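Local coordinates for protein insecticidal Delta-Endotoxin Cry8Ea1 (Bacillus Thuringiensis, PDB 3EB7) that kills the larvae of an underground beetle pest as a three-domain Cry toxin, probably by binding midgut receptors and forming pores in the gut membrane, at residues G273-F277 / P460-E466; S284-G288 / T380-G384; T442-D446 / S496-R500. All coordinates share one frame. Residue numbers count along the deposited sequence, not the author numbering.

Contact 1 of 3, residues G273-F277 / P460-E466; sequences GKHLF and PKPSANE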
# COMPACT_ATOMS: atom_id res chain seq x y z
N GLY A 273 -11.91 -9.27 9.42
CA GLY A 273 -12.73 -8.10 9.72
C GLY A 273 -11.91 -6.79 9.77
O GLY A 273 -10.71 -6.78 10.08
N LYS A 274 -12.57 -5.69 9.43
CA LYS A 274 -11.97 -4.37 9.57
C LYS A 274 -11.44 -4.15 11.02
O LYS A 274 -12.02 -4.65 11.98
CB LYS A 274 -12.99 -3.30 9.10
CG LYS A 274 -13.24 -3.30 7.56
CD LYS A 274 -12.04 -2.69 6.78
CE LYS A 274 -12.34 -2.40 5.31
NZ LYS A 274 -13.48 -3.20 4.76
N HIS A 275 -10.29 -3.50 11.16
CA HIS A 275 -9.60 -3.41 12.47
C HIS A 275 -8.69 -2.20 12.39
O HIS A 275 -8.39 -1.71 11.30
CB HIS A 275 -8.72 -4.67 12.73
CG HIS A 275 -7.78 -5.00 11.59
ND1 HIS A 275 -6.46 -4.60 11.56
CD2 HIS A 275 -8.00 -5.64 10.41
CE1 HIS A 275 -5.91 -4.98 10.42
NE2 HIS A 275 -6.81 -5.63 9.70
N LEU A 276 -8.26 -1.74 13.55
CA LEU A 276 -7.28 -0.67 13.64
C LEU A 276 -5.92 -1.22 13.26
O LEU A 276 -5.63 -2.40 13.47
CB LEU A 276 -7.24 -0.13 15.09
CG LEU A 276 -8.44 0.76 15.43
CD1 LEU A 276 -8.70 0.67 16.91
CD2 LEU A 276 -8.20 2.21 14.92
N PHE A 277 -5.07 -0.37 12.70
CA PHE A 277 -3.75 -0.82 12.27
C PHE A 277 -3.05 -1.54 13.43
O PHE A 277 -3.00 -1.02 14.53
CB PHE A 277 -2.94 0.39 11.80
CG PHE A 277 -1.60 0.02 11.22
CD1 PHE A 277 -1.48 -0.40 9.89
CD2 PHE A 277 -0.45 0.08 12.00
CE1 PHE A 277 -0.24 -0.73 9.34
CE2 PHE A 277 0.78 -0.27 11.46
CZ PHE A 277 0.88 -0.68 10.11
N PRO A 460 -13.23 3.40 17.62
CA PRO A 460 -13.99 2.79 16.51
C PRO A 460 -13.09 2.14 15.42
O PRO A 460 -12.02 2.67 15.06
CB PRO A 460 -14.80 3.96 15.93
CG PRO A 460 -14.58 5.11 16.83
CD PRO A 460 -13.39 4.86 17.70
N LYS A 461 -13.56 1.01 14.91
CA LYS A 461 -12.91 0.32 13.83
C LYS A 461 -13.42 0.92 12.55
O LYS A 461 -14.47 1.59 12.57
CB LYS A 461 -13.25 -1.16 13.89
CG LYS A 461 -12.72 -1.88 15.12
CD LYS A 461 -13.29 -3.28 15.09
CE LYS A 461 -12.87 -4.12 16.28
NZ LYS A 461 -13.52 -5.49 16.20
N PRO A 462 -12.68 0.72 11.42
CA PRO A 462 -13.20 1.13 10.11
C PRO A 462 -14.51 0.42 9.77
O PRO A 462 -14.74 -0.68 10.22
CB PRO A 462 -12.09 0.72 9.15
CG PRO A 462 -10.86 0.66 10.03
CD PRO A 462 -11.33 0.14 11.32
N SER A 463 -15.36 1.05 8.99
CA SER A 463 -16.61 0.42 8.58
C SER A 463 -16.40 -0.38 7.32
O SER A 463 -15.38 -0.21 6.64
CB SER A 463 -17.70 1.49 8.39
OG SER A 463 -17.86 2.20 9.63
N ALA A 464 -17.33 -1.28 7.02
CA ALA A 464 -17.16 -2.15 5.87
C ALA A 464 -17.47 -1.36 4.58
O ALA A 464 -18.62 -1.31 4.14
CB ALA A 464 -18.02 -3.40 6.01
N ASN A 465 -16.44 -0.71 4.04
CA ASN A 465 -16.47 0.01 2.78
C ASN A 465 -15.02 -0.03 2.24
O ASN A 465 -14.10 -0.36 3.00
CB ASN A 465 -16.98 1.45 3.00
CG ASN A 465 -16.02 2.30 3.86
OD1 ASN A 465 -14.83 2.44 3.54
ND2 ASN A 465 -16.54 2.87 4.94
N GLU A 466 -14.81 0.31 0.97
CA GLU A 466 -13.46 0.37 0.39
C GLU A 466 -13.06 1.78 -0.05
O GLU A 466 -12.42 1.97 -1.09
CB GLU A 466 -13.32 -0.61 -0.79
CG GLU A 466 -13.71 -2.07 -0.47
CD GLU A 466 -12.79 -2.69 0.56
OE1 GLU A 466 -11.66 -2.18 0.74
OE2 GLU A 466 -13.19 -3.69 1.21
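No regular backbone ladder joins these two extended loops; instead one lysine lies along the other chain and carries the largest single share of the contact. K274 gives up 129 Å², far more than any other residue here, out of 375 Å² buried in all. Its CB sits 3.3 Å from the carbonyl O of P462, its CG passes 3.9 Å from O of S463, and its ammonium reaches the turn at the end of 460-466. There K274 NZ forms a salt bridge with E466 OE2 at 3.6 Å and a weak hydrogen bond to N465 O at 3.4 Å. A464 is the centre of an inverse gamma turn, which bends the chain just ahead of these two acceptors.

At the other end side-chain carbons rest on backbone carbonyls. P462 directs its CA-to-CB bond toward 273-277 and brings CD within 3.5 Å of H275 O, and L276 brings CD2 to 3.9 Å from the carbonyl O of P460. The CA-to-CB bond of H275 points away from 460-466, and its ring is held by other partners: ND1 donates to L276 O at 3.0 Å, and NE2 is hydrogen-bonded to E241.

The loop 273-277 links helix 263-270 to strand 278-292, so the contact ties the approach to a domain II sheet to a domain III loop between strands 448-452 and 476-478. P460 and P462 also pack on I476 of the latter strand.

Contact 2 of 3, residues S284-G288 / T380-G384; sequences SIYTG and TYNPG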
# COMPACT_ATOMS: atom_id res chain seq x y z
N SER A 284 1.04 -18.92 18.61
CA SER A 284 1.22 -20.33 19.01
C SER A 284 0.71 -21.21 17.91
O SER A 284 -0.40 -21.00 17.48
CB SER A 284 0.44 -20.70 20.29
OG SER A 284 0.90 -19.95 21.38
N ILE A 285 1.51 -22.19 17.47
CA ILE A 285 1.08 -23.08 16.38
C ILE A 285 0.84 -24.48 16.97
O ILE A 285 1.67 -25.00 17.70
CB ILE A 285 2.15 -23.14 15.25
CG1 ILE A 285 2.48 -21.73 14.75
CG2 ILE A 285 1.77 -24.13 14.12
CD1 ILE A 285 3.74 -21.66 13.84
N TYR A 286 -0.30 -25.07 16.67
CA TYR A 286 -0.66 -26.39 17.16
C TYR A 286 -0.49 -27.39 16.00
O TYR A 286 -0.94 -27.15 14.87
CB TYR A 286 -2.11 -26.36 17.71
CG TYR A 286 -2.24 -25.42 18.90
CD1 TYR A 286 -2.43 -24.04 18.73
CD2 TYR A 286 -2.13 -25.90 20.19
CE1 TYR A 286 -2.48 -23.15 19.84
CE2 TYR A 286 -2.19 -25.04 21.30
CZ TYR A 286 -2.36 -23.67 21.12
OH TYR A 286 -2.43 -22.88 22.25
N THR A 287 0.18 -28.49 16.30
CA THR A 287 0.57 -29.49 15.32
C THR A 287 -0.18 -30.82 15.49
O THR A 287 -0.41 -31.29 16.59
CB THR A 287 2.09 -29.72 15.40
OG1 THR A 287 2.75 -28.45 15.20
CG2 THR A 287 2.56 -30.72 14.37
N GLY A 288 -0.59 -31.39 14.36
CA GLY A 288 -1.14 -32.73 14.30
C GLY A 288 -0.25 -33.61 13.43
O GLY A 288 0.57 -33.15 12.67
N THR A 380 11.81 -20.79 13.54
CA THR A 380 11.47 -21.91 12.71
C THR A 380 10.46 -22.81 13.37
O THR A 380 10.65 -23.29 14.49
CB THR A 380 12.70 -22.77 12.35
OG1 THR A 380 13.76 -21.90 11.89
CG2 THR A 380 12.33 -23.78 11.30
N TYR A 381 9.37 -22.99 12.62
CA TYR A 381 8.42 -24.05 12.82
C TYR A 381 8.79 -25.25 11.91
O TYR A 381 8.65 -25.19 10.68
CB TYR A 381 7.01 -23.51 12.48
CG TYR A 381 5.93 -24.56 12.51
CD1 TYR A 381 5.47 -25.08 13.75
CD2 TYR A 381 5.37 -25.05 11.33
CE1 TYR A 381 4.46 -26.07 13.79
CE2 TYR A 381 4.40 -26.07 11.36
CZ TYR A 381 3.93 -26.54 12.59
OH TYR A 381 2.95 -27.50 12.63
N ASN A 382 9.29 -26.34 12.51
CA ASN A 382 9.46 -27.60 11.79
C ASN A 382 9.29 -28.85 12.66
O ASN A 382 10.28 -29.44 13.11
CB ASN A 382 10.77 -27.61 11.01
CG ASN A 382 10.90 -28.83 10.06
OD1 ASN A 382 9.95 -29.62 9.85
ND2 ASN A 382 12.09 -28.98 9.48
N PRO A 383 8.04 -29.30 12.89
CA PRO A 383 7.91 -30.48 13.78
C PRO A 383 8.50 -31.78 13.18
O PRO A 383 8.86 -32.67 13.94
CB PRO A 383 6.41 -30.60 14.02
CG PRO A 383 5.77 -29.74 12.94
CD PRO A 383 6.74 -28.78 12.42
N GLY A 384 8.60 -31.87 11.85
CA GLY A 384 9.30 -32.98 11.19
C GLY A 384 8.39 -33.88 10.37
O GLY A 384 7.52 -34.51 10.92
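S284 leads into the contact from strand 278-292, its backbone paired with Q305 of strand 296-310. At I285 the side chain turns to the other segment and lays CG2 over one face of the Y381 ring, 3.3 Å from CE1, a tight apolar touch. Y286 alternates outward, its CA-to-CB bond directed away, as expected of a residue between two inward ones on a strand. T287 points inward again and uses both branches of its short side chain: OG1 shares a 2.7 Å hydrogen bond with Y381 OH, near the plane of the ring, and CG2 rests 3.6 Å from CG of P383. G288 then carries the strand onward.

Y381 thus spans the gap almost alone. The nearest CA pairs, I285 with Y381 at 8.2 Å and T287 with P383 at 7.6 Å, are too far apart for backbone pairing, so side chains make the join. The two strands belong to different four-stranded antiparallel sheets, each with the 3-2-1-4 order of a Greek key. Side chains from separate Greek-key sheets meeting in a shared interior are characteristic of the beta-prism of domain II in three-domain Cry toxins, where three sheets surround a common core.

Contact 3 of 3, residues T442-D446 / S496-R500; sequences TVYSD and SQKYR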
# COMPACT_ATOMS: atom_id res chain seq x y z
N THR A 442 5.79 8.45 14.98
CA THR A 442 6.79 9.49 15.18
C THR A 442 6.33 10.77 14.53
O THR A 442 5.83 10.74 13.42
CB THR A 442 8.16 9.06 14.58
OG1 THR A 442 8.61 7.88 15.25
CG2 THR A 442 9.25 10.14 14.74
N VAL A 443 6.51 11.88 15.24
CA VAL A 443 6.24 13.23 14.73
C VAL A 443 7.58 13.93 14.56
O VAL A 443 8.35 14.07 15.54
CB VAL A 443 5.29 14.03 15.70
CG1 VAL A 443 4.94 15.42 15.17
CG2 VAL A 443 4.01 13.25 15.93
N TYR A 444 7.86 14.34 13.32
CA TYR A 444 9.08 15.04 12.93
C TYR A 444 8.99 16.56 13.07
O TYR A 444 7.96 17.14 12.74
CB TYR A 444 9.50 14.67 11.50
CG TYR A 444 9.65 13.17 11.34
CD1 TYR A 444 8.57 12.39 10.93
CD2 TYR A 444 10.86 12.54 11.64
CE1 TYR A 444 8.69 11.00 10.83
CE2 TYR A 444 10.99 11.17 11.54
CZ TYR A 444 9.90 10.41 11.13
OH TYR A 444 10.02 9.04 11.02
N SER A 445 10.07 17.18 13.54
CA SER A 445 10.10 18.63 13.71
C SER A 445 10.26 19.32 12.38
O SER A 445 9.96 20.49 12.25
CB SER A 445 11.30 19.05 14.55
OG SER A 445 11.33 18.34 15.76
N ASP A 446 10.82 18.61 11.42
CA ASP A 446 11.27 19.23 10.19
C ASP A 446 10.59 18.68 8.93
O ASP A 446 11.01 18.95 7.81
CB ASP A 446 12.81 19.21 10.13
CG ASP A 446 13.43 17.80 10.01
OD1 ASP A 446 12.83 16.76 10.43
OD2 ASP A 446 14.57 17.74 9.48
N SER A 496 9.40 22.26 22.06
CA SER A 496 8.99 23.65 22.03
C SER A 496 8.55 24.02 20.61
O SER A 496 8.04 25.11 20.38
CB SER A 496 10.16 24.55 22.49
OG SER A 496 11.30 24.36 21.66
N GLN A 497 8.76 23.10 19.66
CA GLN A 497 8.34 23.25 18.28
C GLN A 497 6.82 23.37 18.18
O GLN A 497 6.08 22.51 18.70
CB GLN A 497 8.82 22.03 17.48
CG GLN A 497 8.32 21.95 16.07
CD GLN A 497 8.95 22.99 15.23
OE1 GLN A 497 10.15 23.19 15.31
NE2 GLN A 497 8.15 23.69 14.42
N LYS A 498 6.36 24.44 17.53
CA LYS A 498 4.93 24.58 17.19
C LYS A 498 4.52 23.74 15.97
O LYS A 498 5.29 23.56 15.02
CB LYS A 498 4.59 26.05 16.89
CG LYS A 498 4.96 27.02 17.97
CD LYS A 498 4.14 26.78 19.21
CE LYS A 498 3.80 28.11 19.88
NZ LYS A 498 4.78 29.19 19.46
N TYR A 499 3.28 23.28 16.01
CA TYR A 499 2.68 22.54 14.94
C TYR A 499 1.29 23.10 14.72
O TYR A 499 0.62 23.54 15.66
CB TYR A 499 2.54 21.05 15.31
CG TYR A 499 3.85 20.30 15.45
CD1 TYR A 499 4.45 20.14 16.71
CD2 TYR A 499 4.50 19.75 14.33
CE1 TYR A 499 5.67 19.48 16.85
CE2 TYR A 499 5.71 19.08 14.45
CZ TYR A 499 6.29 18.94 15.73
OH TYR A 499 7.48 18.27 15.87
N ARG A 500 0.85 23.08 13.47
CA ARG A 500 -0.57 23.18 13.19
C ARG A 500 -0.95 21.88 12.50
O ARG A 500 -0.07 21.14 12.04
CB ARG A 500 -0.91 24.40 12.34
CG ARG A 500 -0.43 24.31 10.93
CD ARG A 500 -0.54 25.62 10.20
NE ARG A 500 -0.43 25.48 8.75
CZ ARG A 500 -1.32 24.86 7.98
NH1 ARG A 500 -2.41 24.28 8.51
NH2 ARG A 500 -1.13 24.80 6.67
O HOH W 1 8.94 18.74 18.17
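Y499 reaches across to the 442-446 segment with its ring, meeting V443 CG1 at 3.8 Å from CE2 and ending against the backbone beyond it. Its OH lies 3.4 Å from the CA of S445 and 3.4 Å from the carbonyl O of Y444, the latter near the ring plane. With 69 Å² covered, Y499 gives the largest share of a modest 186 Å² contact.

A water completes the polar side. It accepts a 2.8 Å hydrogen bond from Y499 OH and donates a weak one, 3.4 Å, to S445 OG, so the tyrosine and the serine, 3.9 Å apart between OH and OG, are bridged through solvent. S445 OG is also hydrogen-bonded to S493. Q497 closes the contact beside the serine: its CD stands 4.0 Å from S445 O, while its NE2 is held by K498 O at 2.9 Å and by N589, the C-terminal residue.

V443 and Y499 are inward residues between the two sheets of the domain III beta-sandwich, the jelly-roll module of this toxin family. Strand 442-443 lies at the edge of one sheet, parallel to strand 482-491; strand 498-507 runs in the other, antiparallel to strands 545-548 and 578-588. L585 of strand 578-588 packs on V443, and the F555 ring meets that of Y499.

How the contacts relate
The three contacts sample domains II and III of the toxin and the junction between them. Contact 2 holds together sheets within domain II, contact 3 joins the sheets of domain III, and contact 1 bridges those two domains. Along the chain, contact 2 falls wholly between the two segments of contact 1, whereas contacts 1 and 3 interlock, with 442-446 coming before 460-466 and 496-500 after it. Contact 1 lies about 31 Å from contact 2 and 29 Å from contact 3, centre to centre; its nearest atoms are about 18 Å and 11 Å from theirs. Contacts 2 and 3 are 46 Å apart between centres, and none of the three touches another.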